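Local coordinates for ribosomal RNA processing protein 6 (Trypanosoma brucei brucei, PDB 4NLC), which probably degrades and trims RNA from the 3' end as an exosome-associated 3'-5' exoribonuclease, here represented by its catalytic core of exonuclease and HRDC domains, at residues Phe102-Tyr105 with Gln106-Cys110; Leu126-Arg129 with Ala130-Tyr133; Arg152-Val155 with Arg156-Gln159; Thr203-Trp206 with Arg207-Pro210; Ala219-Asp222 with Thr223-Leu227. The protein carries 1 engineered substitution. All blocks are in the same frame, centred on the assembly; numbering follows the deposited sequence.

All five contacts are local, each a turn or helical step within the exonuclease domain. Contacts 1 and 5 are buried, contacts 2 and 3 partly so, and contact 4 lies at the surface. Contacts 1, 2 and 4 touch one another: L126 packs on F108, R207 lies beside Y103 and F108, and R209 reaches both C110 and L126. Contact 3 joins them through W157, which meets T109, while contact 5 touches none of the others, though its nearest atoms come within about 4 Å of contact 4. Main-chain hydrogen bonds dominate the helical contacts 2, 3 and 5. The loops differ: contact 1 turns on a serine hydroxyl, contact 4 on a D205-R207 salt bridge and R209 bonds to carbonyls.

Contact 1: residues Phe102-Tyr105 with Gln106-Cys110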
loop_
_atom_site.group_PDB
_atom_site.type_symbol
_atom_site.label_atom_id
_atom_site.label_comp_id
_atom_site.label_asym_id
_atom_site.label_seq_id
_atom_site.Cartn_x
_atom_site.Cartn_y
_atom_site.Cartn_z
ATOM N N PHE A 102 -7.010 3.209 7.593
ATOM C CA PHE A 102 -7.718 3.997 8.631
ATOM C C PHE A 102 -7.398 3.589 10.077
ATOM O O PHE A 102 -7.022 4.439 10.871
ATOM C CB PHE A 102 -9.233 4.005 8.402
ATOM C CG PHE A 102 -9.937 5.125 9.131
ATOM C CD1 PHE A 102 -9.841 6.437 8.684
ATOM C CD2 PHE A 102 -10.689 4.872 10.270
ATOM C CE1 PHE A 102 -10.474 7.475 9.373
ATOM C CE2 PHE A 102 -11.328 5.910 10.950
ATOM C CZ PHE A 102 -11.213 7.201 10.496
ATOM N N TYR A 103 -7.544 2.303 10.416
ATOM C CA TYR A 103 -7.294 1.767 11.764
ATOM C C TYR A 103 -5.915 1.151 11.889
ATOM O O TYR A 103 -5.749 0.021 12.364
ATOM C CB TYR A 103 -8.403 0.786 12.176
ATOM C CG TYR A 103 -9.770 1.432 12.240
ATOM C CD1 TYR A 103 -10.134 2.228 13.321
ATOM C CD2 TYR A 103 -10.719 1.204 11.244
ATOM C CE1 TYR A 103 -11.399 2.804 13.401
ATOM C CE2 TYR A 103 -11.998 1.754 11.326
ATOM C CZ TYR A 103 -12.327 2.569 12.400
ATOM O OH TYR A 103 -13.574 3.138 12.494
ATOM N N SER A 104 -4.914 1.917 11.445
ATOM C CA SER A 104 -3.505 1.572 11.455
ATOM C C SER A 104 -2.704 2.839 11.177
ATOM O O SER A 104 -3.057 3.621 10.269
ATOM C CB SER A 104 -3.195 0.511 10.404
ATOM O OG SER A 104 -1.805 0.245 10.379
ATOM N N TYR A 105 -1.615 3.036 11.955
ATOM C CA TYR A 105 -0.754 4.207 11.769
ATOM C C TYR A 105 -0.039 4.191 10.424
ATOM O O TYR A 105 -0.205 5.117 9.641
ATOM C CB TYR A 105 0.242 4.377 12.916
ATOM C CG TYR A 105 0.970 5.688 12.794
ATOM C CD1 TYR A 105 0.339 6.891 13.111
ATOM C CD2 TYR A 105 2.266 5.743 12.285
ATOM C CE1 TYR A 105 0.982 8.115 12.927
ATOM C CE2 TYR A 105 2.921 6.962 12.109
ATOM C CZ TYR A 105 2.278 8.143 12.436
ATOM O OH TYR A 105 2.939 9.335 12.277
ATOM N N GLN A 106 0.740 3.143 10.153
ATOM C CA GLN A 106 1.467 3.022 8.894
ATOM C C GLN A 106 0.605 2.382 7.833
ATOM O O GLN A 106 0.885 2.526 6.645
ATOM C CB GLN A 106 2.754 2.192 9.076
ATOM C CG GLN A 106 3.800 2.828 10.010
ATOM C CD GLN A 106 5.004 1.935 10.177
ATOM O OE1 GLN A 106 5.679 1.556 9.213
ATOM N NE2 GLN A 106 5.245 1.505 11.396
ATOM N N GLY A 107 -0.426 1.661 8.260
ATOM C CA GLY A 107 -1.277 0.927 7.337
ATOM C C GLY A 107 -0.720 -0.470 7.149
ATOM O O GLY A 107 0.386 -0.775 7.615
ATOM N N PHE A 108 -1.500 -1.347 6.514
ATOM C CA PHE A 108 -1.043 -2.710 6.268
ATOM C C PHE A 108 -1.722 -3.341 5.072
ATOM O O PHE A 108 -2.898 -3.098 4.820
ATOM C CB PHE A 108 -1.149 -3.616 7.535
ATOM C CG PHE A 108 -2.513 -3.709 8.183
ATOM C CD1 PHE A 108 -3.483 -4.567 7.680
ATOM C CD2 PHE A 108 -2.814 -2.966 9.324
ATOM C CE1 PHE A 108 -4.745 -4.656 8.286
ATOM C CE2 PHE A 108 -4.079 -3.033 9.914
ATOM C CZ PHE A 108 -5.032 -3.892 9.404
ATOM N N THR A 109 -1.001 -4.230 4.392
ATOM C CA THR A 109 -1.558 -4.977 3.273
ATOM C C THR A 109 -2.538 -6.033 3.792
ATOM O O THR A 109 -2.211 -6.799 4.703
ATOM C CB THR A 109 -0.445 -5.581 2.435
ATOM O OG1 THR A 109 0.494 -4.545 2.149
ATOM C CG2 THR A 109 -0.974 -6.186 1.129
ATOM N N CYS A 110 -3.708 -6.095 3.164
ATOM C CA CYS A 110 -4.777 -7.032 3.516
ATOM C C CYS A 110 -4.883 -8.281 2.640
ATOM O O CYS A 110 -5.291 -9.341 3.122
ATOM C CB CYS A 110 -6.102 -6.293 3.533
ATOM S SG CYS A 110 -6.245 -5.131 4.898
#
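S104 and G107 bring the chain round between strand 92-100 and strand 108-115, their CA atoms 4.7 Å apart. G107 turns with a positive phi of 90°, after which F108 enters the strand. The turn is fastened by a side chain: G107 N donates to S104 OG over 2.9 Å, with a bent N-H...O angle of 131°. S104 OG lies anti to its own backbone N, on the side of the carbonyl carbon, which carries it across the bend to that amide. The same hydroxyl sits at the edge of the F108 ring, close to its plane, 3.5 Å from F108 CD2. The ring also rests on the serine carbon, with F108 CE2 3.7 Å from S104 CB. Beyond S104 the side chains of Y105 and Q106 cross at a slant, ring and amide planes 73° apart. Y105 OH bonds to D303 and Y105 N to D310, tying the loop to the HRDC side of the molecule, whereas Q106 OE1 bonds to Y265. On the sheet side, backbone bonds pair F108 with H100 and C110 with E98 of strand 92-100, and T109 packs against W157 and F162 at helix 152-162.

Contact 2: residues Leu126-Arg129 with Ala130-Tyr133; sequences LKVR and ANMY
V128 and M132 form the tight side of this 3-10 turn, which follows a type I beta turn running from L126 to R129. V128 CG2 lies 3.9 Å from M132 SD, the two side chains crossing at about a right angle. M132 CG, set opposite the carbonyl carbon (chi1 -72°), lies 3.4 Å from V128 O; the bend at chi2 then turns the sulfur to the valine. The main bond of the turn is N131 N to V128 O, 2.8 Å. The N131 side chain returns to the same residue, its OD1 3.8 Å from V128 CB. The other side is looser. M132 N donates only a weak, long bond of 3.5 Å to R129 O, and a water bridges the ends, donating to R129 O while accepting weakly from Y133 N. R129 leaves this side as a chain extended from CG to NE, which carries the guanidinium out to D161; NH1 forms a salt bridge there, and the group makes a cation-pi contact with F9. Inward, V128, N131 and M132 all pack on L80 of helix 77-87; V128 and M132 also touch V123 of strand 120-123, and M132 reaches M112 of strand 108-115.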
loop_
_atom_site.group_PDB
_atom_site.type_symbol
_atom_site.label_atom_id
_atom_site.label_comp_id
_atom_site.label_asym_id
_atom_site.label_seq_id
_atom_site.Cartn_x
_atom_site.Cartn_y
_atom_site.Cartn_z
ATOM N N LEU A 126 -3.229 -11.340 5.728
ATOM C CA LEU A 126 -3.420 -11.164 7.145
ATOM C C LEU A 126 -3.154 -12.476 7.843
ATOM O O LEU A 126 -2.343 -12.527 8.756
ATOM C CB LEU A 126 -4.830 -10.632 7.462
ATOM C CG LEU A 126 -5.084 -9.167 7.105
ATOM C CD1 LEU A 126 -6.548 -8.771 7.384
ATOM C CD2 LEU A 126 -4.103 -8.241 7.828
ATOM N N LYS A 127 -3.802 -13.539 7.383
ATOM C CA LYS A 127 -3.671 -14.872 7.952
ATOM C C LYS A 127 -2.273 -15.444 7.754
ATOM O O LYS A 127 -1.797 -16.142 8.641
ATOM C CB LYS A 127 -4.752 -15.819 7.395
ATOM C CG LYS A 127 -4.954 -17.028 8.288
ATOM C CD LYS A 127 -6.402 -17.379 8.520
ATOM C CE LYS A 127 -6.516 -18.658 9.311
ATOM N NZ LYS A 127 -5.781 -18.583 10.608
ATOM N N VAL A 128 -1.606 -15.152 6.622
ATOM C CA VAL A 128 -0.243 -15.683 6.394
ATOM C C VAL A 128 0.811 -14.545 6.369
ATOM O O VAL A 128 1.901 -14.729 5.818
ATOM C CB VAL A 128 -0.133 -16.666 5.175
ATOM C CG1 VAL A 128 -1.063 -17.860 5.356
ATOM C CG2 VAL A 128 -0.406 -15.976 3.849
ATOM N N ARG A 129 0.508 -13.402 7.056
ATOM C CA ARG A 129 1.398 -12.241 7.178
ATOM C C ARG A 129 2.823 -12.628 7.508
ATOM O O ARG A 129 3.742 -12.198 6.810
ATOM C CB ARG A 129 0.881 -11.240 8.228
ATOM C CG ARG A 129 1.731 -9.966 8.332
ATOM C CD ARG A 129 1.164 -9.059 9.406
ATOM N NE ARG A 129 2.087 -8.003 9.821
ATOM C CZ ARG A 129 2.224 -6.841 9.187
ATOM N NH1 ARG A 129 1.499 -6.578 8.102
ATOM N NH2 ARG A 129 3.077 -5.934 9.632
ATOM N N ALA A 130 2.997 -13.458 8.558
ATOM C CA ALA A 130 4.290 -13.914 9.075
ATOM C C ALA A 130 5.052 -14.826 8.104
ATOM O O ALA A 130 6.253 -15.015 8.274
ATOM C CB ALA A 130 4.085 -14.645 10.397
ATOM N N ASN A 131 4.358 -15.382 7.089
ATOM C CA ASN A 131 4.927 -16.345 6.141
ATOM C C ASN A 131 5.120 -15.820 4.730
ATOM O O ASN A 131 5.559 -16.576 3.857
ATOM C CB ASN A 131 4.008 -17.590 6.104
ATOM C CG ASN A 131 3.529 -17.993 7.480
ATOM O OD1 ASN A 131 2.383 -17.751 7.875
ATOM N ND2 ASN A 131 4.429 -18.507 8.276
ATOM N N MET A 132 4.765 -14.557 4.481
ATOM C CA MET A 132 4.833 -13.980 3.132
ATOM C C MET A 132 6.261 -13.944 2.545
ATOM O O MET A 132 6.413 -13.957 1.324
ATOM C CB MET A 132 4.166 -12.605 3.086
ATOM C CG MET A 132 2.650 -12.658 3.195
ATOM S SD MET A 132 1.861 -13.572 1.856
ATOM C CE MET A 132 1.984 -12.361 0.536
ATOM N N TYR A 133 7.292 -14.007 3.417
ATOM C CA TYR A 133 8.706 -14.038 3.021
ATOM C C TYR A 133 8.999 -15.225 2.081
ATOM O O TYR A 133 9.941 -15.163 1.284
ATOM C CB TYR A 133 9.618 -14.068 4.258
ATOM C CG TYR A 133 9.562 -15.361 5.052
ATOM C CD1 TYR A 133 10.393 -16.427 4.741
ATOM C CD2 TYR A 133 8.733 -15.487 6.161
ATOM C CE1 TYR A 133 10.382 -17.601 5.493
ATOM C CE2 TYR A 133 8.718 -16.655 6.927
ATOM C CZ TYR A 133 9.524 -17.722 6.568
ATOM O OH TYR A 133 9.514 -18.890 7.292
HETATM O O HOH W 1 6.795 -12.009 5.724
#

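Contact 3: residues Arg152-Val155 with Arg156-Gln159; sequences REDV and RWLQ
R156, V155 and W157 carry most of this contact, a little over two turns of helix 152-162. The R156 chain runs back over the preceding turn, its CB 3.3 Å from E153 O and its NE 3.7 Å from R152 O, which lies near the guanidinium plane at the edge. Its NH2 goes on to a salt bridge with E263. V155 lies alongside Q159 and points the same way, with V155 CG1 3.8 Å from Q159 NE2. A water joins the pair, donating to V155 O over 2.8 Å and accepting from Q159 NE2. W157 presents one face to E153: E153 CB stands 3.8 Å from the centroid of the six-membered ring, 23° off its normal, a CH-pi contact. W157 CG points away from the carbonyl carbon, chi1 -65°, folding the indole back under E153. D154 OD1 comes to 3.3 Å from W157 CZ3, while its OD2 lies near D96. Beneath these side chains, W157 N bonds to E153 O at 2.8 Å and nearly straight. The tryptophan, whose ring stacks on H99, thus flanks D154 beside the acidic D96, an arrangement consistent with the carboxylate-rich site of RNase H-like 3'-5' exonucleases.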
loop_
_atom_site.group_PDB
_atom_site.type_symbol
_atom_site.label_atom_id
_atom_site.label_comp_id
_atom_site.label_asym_id
_atom_site.label_seq_id
_atom_site.Cartn_x
_atom_site.Cartn_y
_atom_site.Cartn_z
ATOM N N ARG A 152 3.410 2.095 -7.570
ATOM C CA ARG A 152 4.113 2.990 -6.614
ATOM C C ARG A 152 3.885 2.598 -5.132
ATOM O O ARG A 152 4.860 2.354 -4.419
ATOM C CB ARG A 152 3.769 4.472 -6.879
ATOM C CG ARG A 152 4.519 5.480 -5.984
ATOM C CD ARG A 152 5.515 6.349 -6.749
ATOM N NE ARG A 152 4.874 7.157 -7.790
ATOM C CZ ARG A 152 5.459 7.535 -8.925
ATOM N NH1 ARG A 152 6.715 7.188 -9.183
ATOM N NH2 ARG A 152 4.792 8.261 -9.812
ATOM N N GLU A 153 2.613 2.479 -4.696
ATOM C CA GLU A 153 2.262 2.088 -3.324
ATOM C C GLU A 153 2.580 0.620 -3.038
ATOM O O GLU A 153 3.126 0.301 -1.976
ATOM C CB GLU A 153 0.803 2.444 -3.001
ATOM C CG GLU A 153 0.550 3.951 -3.029
ATOM C CD GLU A 153 -0.111 4.593 -1.822
ATOM O OE1 GLU A 153 -1.288 5.007 -1.943
ATOM O OE2 GLU A 153 0.569 4.752 -0.780
ATOM N N ASP A 154 2.303 -0.265 -4.018
ATOM C CA ASP A 154 2.537 -1.702 -3.901
ATOM C C ASP A 154 3.960 -2.036 -3.543
ATOM O O ASP A 154 4.193 -2.859 -2.650
ATOM C CB ASP A 154 2.123 -2.432 -5.184
ATOM C CG ASP A 154 0.628 -2.480 -5.401
ATOM O OD1 ASP A 154 -0.100 -1.800 -4.660
ATOM O OD2 ASP A 154 0.184 -3.252 -6.263
ATOM N N VAL A 155 4.904 -1.390 -4.235
ATOM C CA VAL A 155 6.348 -1.576 -4.054
ATOM C C VAL A 155 6.699 -1.289 -2.588
ATOM O O VAL A 155 7.460 -2.022 -1.974
ATOM C CB VAL A 155 7.139 -0.658 -5.065
ATOM C CG1 VAL A 155 8.595 -0.438 -4.645
ATOM C CG2 VAL A 155 7.057 -1.212 -6.486
ATOM N N ARG A 156 6.131 -0.219 -2.051
ATOM C CA ARG A 156 6.346 0.231 -0.679
ATOM C C ARG A 156 5.694 -0.737 0.323
ATOM O O ARG A 156 6.325 -1.158 1.276
ATOM C CB ARG A 156 5.811 1.674 -0.529
ATOM C CG ARG A 156 6.795 2.694 -1.088
ATOM C CD ARG A 156 6.158 4.070 -1.245
ATOM N NE ARG A 156 6.761 4.796 -2.365
ATOM C CZ ARG A 156 7.772 5.652 -2.253
ATOM N NH1 ARG A 156 8.307 5.907 -1.064
ATOM N NH2 ARG A 156 8.248 6.267 -3.325
ATOM N N TRP A 157 4.442 -1.079 0.101
ATOM C CA TRP A 157 3.656 -1.993 0.932
ATOM C C TRP A 157 4.354 -3.320 1.144
ATOM O O TRP A 157 4.491 -3.748 2.297
ATOM C CB TRP A 157 2.268 -2.203 0.312
ATOM C CG TRP A 157 1.419 -0.956 0.289
ATOM C CD1 TRP A 157 1.620 0.191 1.007
ATOM C CD2 TRP A 157 0.220 -0.749 -0.474
ATOM N NE1 TRP A 157 0.612 1.095 0.748
ATOM C CE2 TRP A 157 -0.271 0.537 -0.146
ATOM C CE3 TRP A 157 -0.522 -1.547 -1.363
ATOM C CZ2 TRP A 157 -1.459 1.053 -0.690
ATOM C CZ3 TRP A 157 -1.691 -1.028 -1.919
ATOM C CH2 TRP A 157 -2.153 0.254 -1.573
ATOM N N LEU A 158 4.845 -3.950 0.030
ATOM C CA LEU A 158 5.539 -5.240 0.038
ATOM C C LEU A 158 6.729 -5.207 0.980
ATOM O O LEU A 158 6.994 -6.175 1.678
ATOM C CB LEU A 158 6.005 -5.625 -1.394
ATOM C CG LEU A 158 4.939 -6.162 -2.389
ATOM C CD1 LEU A 158 5.565 -6.445 -3.753
ATOM C CD2 LEU A 158 4.339 -7.434 -1.906
ATOM N N GLN A 159 7.420 -4.066 1.024
ATOM C CA GLN A 159 8.571 -3.867 1.889
ATOM C C GLN A 159 8.144 -3.744 3.339
ATOM O O GLN A 159 8.573 -4.525 4.176
ATOM C CB GLN A 159 9.404 -2.650 1.444
ATOM C CG GLN A 159 9.969 -2.794 0.039
ATOM C CD GLN A 159 10.711 -1.562 -0.404
ATOM O OE1 GLN A 159 11.245 -0.798 0.409
ATOM N NE2 GLN A 159 10.813 -1.374 -1.711
HETATM O O HOH W 2 9.168 -3.929 -2.989
#

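Contact 4: residues Thr203-Trp206 with Arg207-Pro210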
loop_
_atom_site.group_PDB
_atom_site.type_symbol
_atom_site.label_atom_id
_atom_site.label_comp_id
_atom_site.label_asym_id
_atom_site.label_seq_id
_atom_site.Cartn_x
_atom_site.Cartn_y
_atom_site.Cartn_z
ATOM N N THR A 203 -12.604 1.392 -2.123
ATOM C CA THR A 203 -12.573 1.979 -0.775
ATOM C C THR A 203 -13.188 1.078 0.326
ATOM O O THR A 203 -13.408 1.550 1.443
ATOM C CB THR A 203 -13.220 3.374 -0.794
ATOM O OG1 THR A 203 -14.605 3.248 -1.113
ATOM C CG2 THR A 203 -12.531 4.326 -1.760
ATOM N N ALA A 204 -13.426 -0.212 0.034
ATOM C CA ALA A 204 -13.974 -1.176 1.004
ATOM C C ALA A 204 -13.002 -1.484 2.184
ATOM O O ALA A 204 -11.840 -1.059 2.168
ATOM C CB ALA A 204 -14.358 -2.468 0.293
ATOM N N ASP A 205 -13.511 -2.177 3.223
ATOM C CA ASP A 205 -12.708 -2.588 4.364
ATOM C C ASP A 205 -12.157 -3.991 4.043
ATOM O O ASP A 205 -12.879 -5.002 4.121
ATOM C CB ASP A 205 -13.527 -2.582 5.663
ATOM C CG ASP A 205 -12.687 -2.713 6.929
ATOM O OD1 ASP A 205 -11.485 -3.047 6.819
ATOM O OD2 ASP A 205 -13.218 -2.431 8.025
ATOM N N TRP A 206 -10.875 -4.040 3.656
ATOM C CA TRP A 206 -10.234 -5.292 3.251
ATOM C C TRP A 206 -9.732 -6.126 4.437
ATOM O O TRP A 206 -9.202 -7.211 4.235
ATOM C CB TRP A 206 -9.151 -5.029 2.212
ATOM C CG TRP A 206 -9.742 -4.631 0.906
ATOM C CD1 TRP A 206 -9.891 -3.362 0.420
ATOM C CD2 TRP A 206 -10.364 -5.505 -0.049
ATOM N NE1 TRP A 206 -10.549 -3.394 -0.796
ATOM C CE2 TRP A 206 -10.868 -4.695 -1.096
ATOM C CE3 TRP A 206 -10.539 -6.901 -0.122
ATOM C CZ2 TRP A 206 -11.499 -5.236 -2.221
ATOM C CZ3 TRP A 206 -11.214 -7.429 -1.212
ATOM C CH2 TRP A 206 -11.670 -6.604 -2.253
ATOM N N ARG A 207 -9.996 -5.668 5.668
ATOM C CA ARG A 207 -9.657 -6.424 6.871
ATOM C C ARG A 207 -10.733 -7.467 7.167
ATOM O O ARG A 207 -10.494 -8.344 7.991
ATOM C CB ARG A 207 -9.627 -5.489 8.084
ATOM C CG ARG A 207 -8.606 -4.372 8.011
ATOM C CD ARG A 207 -8.700 -3.554 9.275
ATOM N NE ARG A 207 -10.009 -2.920 9.395
ATOM C CZ ARG A 207 -10.494 -2.447 10.529
ATOM N NH1 ARG A 207 -9.796 -2.555 11.651
ATOM N NH2 ARG A 207 -11.685 -1.876 10.557
ATOM N N VAL A 208 -11.942 -7.332 6.586
ATOM C CA VAL A 208 -13.049 -8.223 6.942
ATOM C C VAL A 208 -12.823 -9.653 6.465
ATOM O O VAL A 208 -12.297 -9.897 5.375
ATOM C CB VAL A 208 -14.474 -7.708 6.574
ATOM C CG1 VAL A 208 -14.742 -6.337 7.207
ATOM C CG2 VAL A 208 -14.708 -7.672 5.064
ATOM N N ARG A 209 -13.180 -10.586 7.339
ATOM C CA ARG A 209 -13.122 -12.017 7.091
ATOM C C ARG A 209 -14.421 -12.626 7.628
ATOM O O ARG A 209 -14.822 -12.313 8.749
ATOM C CB ARG A 209 -11.868 -12.678 7.723
ATOM C CG ARG A 209 -10.512 -12.159 7.204
ATOM C CD ARG A 209 -10.271 -12.492 5.722
ATOM N NE ARG A 209 -8.959 -12.020 5.275
ATOM C CZ ARG A 209 -8.708 -10.858 4.683
ATOM N NH1 ARG A 209 -9.691 -10.004 4.435
ATOM N NH2 ARG A 209 -7.472 -10.543 4.334
ATOM N N PRO A 210 -15.122 -13.470 6.848
ATOM C CA PRO A 210 -14.791 -13.912 5.483
ATOM C C PRO A 210 -14.923 -12.786 4.473
ATOM O O PRO A 210 -15.611 -11.792 4.726
ATOM C CB PRO A 210 -15.829 -15.014 5.219
ATOM C CG PRO A 210 -17.008 -14.632 6.076
ATOM C CD PRO A 210 -16.381 -14.086 7.325
#
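D205 and R207 pair within a type I beta turn from D205 to V208, in the loop between helix 185-193 and helix 213-224. An Asx turn is superposed on it: D205 OD1 accepts from R207 N, 3.2 Å, met from above the carboxylate plane. That oxygen also takes R207 NE at 3.0 Å through its syn lone pair, and D205 OD2 takes R207 NH2 in the same manner, a side-on, two-point salt bridge. Torsions on both sides bring the groups together. D205 swings CG away from its backbone N, chi1 -168°, turning the carboxylate toward R207, and R207 bends at chi3, -63°, curling the guanidinium back to meet it. The two planes lie 11° apart, which suits the NE and NH2 bonds; with R207 N above the carboxylate plane, three N-H groups hold its rotation. V208 packs one methyl on the turn, CG2 3.4 Å from D205 O. The indole of W206 faces inward, toward C110, L111 and M215. R209 folds back at chi2; its NE forms a salt bridge with D124 and NH2 a weak bond with C110 O. R209 NH1 donates to two carbonyls, W206 O and V208 O, each 2.8 Å away.

Contact 5: residues Ala219-Asp222 with Thr223-Leu227; sequences AQQD and THFLL
Q221 and F225 lie side by side where helix 213-224 gives way to helix 226-238, and the phenylalanine side chain runs back along the break. F225 CB lies 3.6 Å from a water that takes the place of a direct helical bond. This water donates to Q221 O at 2.7 Å and accepts from F225 N at 3.0 Å. With CG pointing away from the carbonyl carbon, chi1 -45°, the ring comes round toward the preceding turn. CD2 then meets Q221 O edge-on, 3.4 Å away and near the ring plane. Next along that edge, CE2 packs on Q221 CG at 3.8 Å, the glutamine amide standing 87° to the ring. H224 CD2 lies over one ring face, 3.6 Å from F225 CE1, and CZ, at the tip, is 3.8 Å from the same H224 CD2. Before the break the helix still holds: H224 N bonds to Q220 O at 3.0 Å, and T223 N reaches the same oxygen only weakly. Beyond the turn, the F225 ring meets Y63 edge-to-face and packs on V189 and C193 of helix 185-193. D222 lies close to D96 and E98 of strand 92-100, consistent with the acidic site of this exonuclease family, while T223 bonds to S115 of strand 108-115.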
loop_
_atom_site.group_PDB
_atom_site.type_symbol
_atom_site.label_atom_id
_atom_site.label_comp_id
_atom_site.label_asym_id
_atom_site.label_seq_id
_atom_site.Cartn_x
_atom_site.Cartn_y
_atom_site.Cartn_z
ATOM N N ALA A 219 -11.482 -8.589 -6.230
ATOM C CA ALA A 219 -10.060 -8.900 -6.048
ATOM C C ALA A 219 -9.492 -9.711 -7.233
ATOM O O ALA A 219 -8.455 -9.356 -7.802
ATOM C CB ALA A 219 -9.858 -9.648 -4.735
ATOM N N GLN A 220 -10.205 -10.768 -7.626
ATOM C CA GLN A 220 -9.845 -11.609 -8.753
ATOM C C GLN A 220 -9.733 -10.804 -10.083
ATOM O O GLN A 220 -8.776 -11.013 -10.838
ATOM C CB GLN A 220 -10.886 -12.733 -8.893
ATOM C CG GLN A 220 -10.651 -13.628 -10.098
ATOM C CD GLN A 220 -11.791 -14.582 -10.363
ATOM O OE1 GLN A 220 -12.956 -14.335 -10.013
ATOM N NE2 GLN A 220 -11.472 -15.701 -10.993
ATOM N N GLN A 221 -10.705 -9.907 -10.359
ATOM C CA GLN A 221 -10.763 -9.160 -11.616
ATOM C C GLN A 221 -9.686 -8.080 -11.768
ATOM O O GLN A 221 -9.413 -7.685 -12.901
ATOM C CB GLN A 221 -12.161 -8.591 -11.848
ATOM C CG GLN A 221 -13.094 -9.606 -12.488
ATOM C CD GLN A 221 -14.516 -9.139 -12.504
ATOM O OE1 GLN A 221 -14.831 -8.049 -12.972
ATOM N NE2 GLN A 221 -15.411 -9.956 -11.979
ATOM N N ASP A 222 -9.023 -7.667 -10.660
ATOM C CA ASP A 222 -7.931 -6.701 -10.694
ATOM C C ASP A 222 -6.663 -7.303 -11.338
ATOM O O ASP A 222 -5.854 -6.539 -11.872
ATOM C CB ASP A 222 -7.614 -6.171 -9.279
ATOM C CG ASP A 222 -8.454 -4.995 -8.802
ATOM O OD1 ASP A 222 -9.294 -4.492 -9.595
ATOM O OD2 ASP A 222 -8.266 -4.568 -7.647
ATOM N N THR A 223 -6.501 -8.667 -11.327
ATOM C CA THR A 223 -5.339 -9.303 -11.960
ATOM C C THR A 223 -5.692 -10.179 -13.161
ATOM O O THR A 223 -4.840 -10.410 -14.017
ATOM C CB THR A 223 -4.523 -10.112 -10.944
ATOM O OG1 THR A 223 -5.337 -11.144 -10.368
ATOM C CG2 THR A 223 -3.886 -9.253 -9.883
ATOM N N HIS A 224 -6.913 -10.734 -13.185
ATOM C CA HIS A 224 -7.419 -11.655 -14.218
ATOM C C HIS A 224 -7.163 -11.215 -15.681
ATOM O O HIS A 224 -6.827 -12.062 -16.521
ATOM C CB HIS A 224 -8.906 -11.911 -13.984
ATOM C CG HIS A 224 -9.507 -12.852 -14.976
ATOM N ND1 HIS A 224 -9.462 -14.213 -14.789
ATOM C CD2 HIS A 224 -10.130 -12.585 -16.150
ATOM C CE1 HIS A 224 -10.057 -14.738 -15.849
ATOM N NE2 HIS A 224 -10.462 -13.792 -16.701
ATOM N N PHE A 225 -7.254 -9.900 -15.967
ATOM C CA PHE A 225 -7.057 -9.394 -17.334
ATOM C C PHE A 225 -5.669 -8.763 -17.579
ATOM O O PHE A 225 -5.363 -8.380 -18.713
ATOM C CB PHE A 225 -8.161 -8.373 -17.702
ATOM C CG PHE A 225 -9.574 -8.785 -17.337
ATOM C CD1 PHE A 225 -10.350 -9.528 -18.220
ATOM C CD2 PHE A 225 -10.145 -8.382 -16.139
ATOM C CE1 PHE A 225 -11.660 -9.878 -17.897
ATOM C CE2 PHE A 225 -11.438 -8.777 -15.799
ATOM C CZ PHE A 225 -12.200 -9.484 -16.696
ATOM N N LEU A 226 -4.858 -8.644 -16.524
ATOM C CA LEU A 226 -3.602 -7.929 -16.557
ATOM C C LEU A 226 -2.532 -8.543 -17.465
ATOM O O LEU A 226 -1.790 -7.789 -18.100
ATOM C CB LEU A 226 -3.065 -7.687 -15.138
ATOM C CG LEU A 226 -2.040 -6.532 -14.968
ATOM C CD1 LEU A 226 -2.514 -5.239 -15.662
ATOM C CD2 LEU A 226 -1.777 -6.243 -13.492
ATOM N N LEU A 227 -2.453 -9.872 -17.576
ATOM C CA LEU A 227 -1.442 -10.442 -18.484
ATOM C C LEU A 227 -1.790 -10.237 -19.952
ATOM O O LEU A 227 -0.883 -10.056 -20.743
ATOM C CB LEU A 227 -1.126 -11.902 -18.182
ATOM C CG LEU A 227 -0.472 -12.177 -16.833
ATOM C CD1 LEU A 227 -0.389 -13.667 -16.590
ATOM C CD2 LEU A 227 0.876 -11.497 -16.714
HETATM O O HOH W 3 -7.121 -7.337 -14.369
#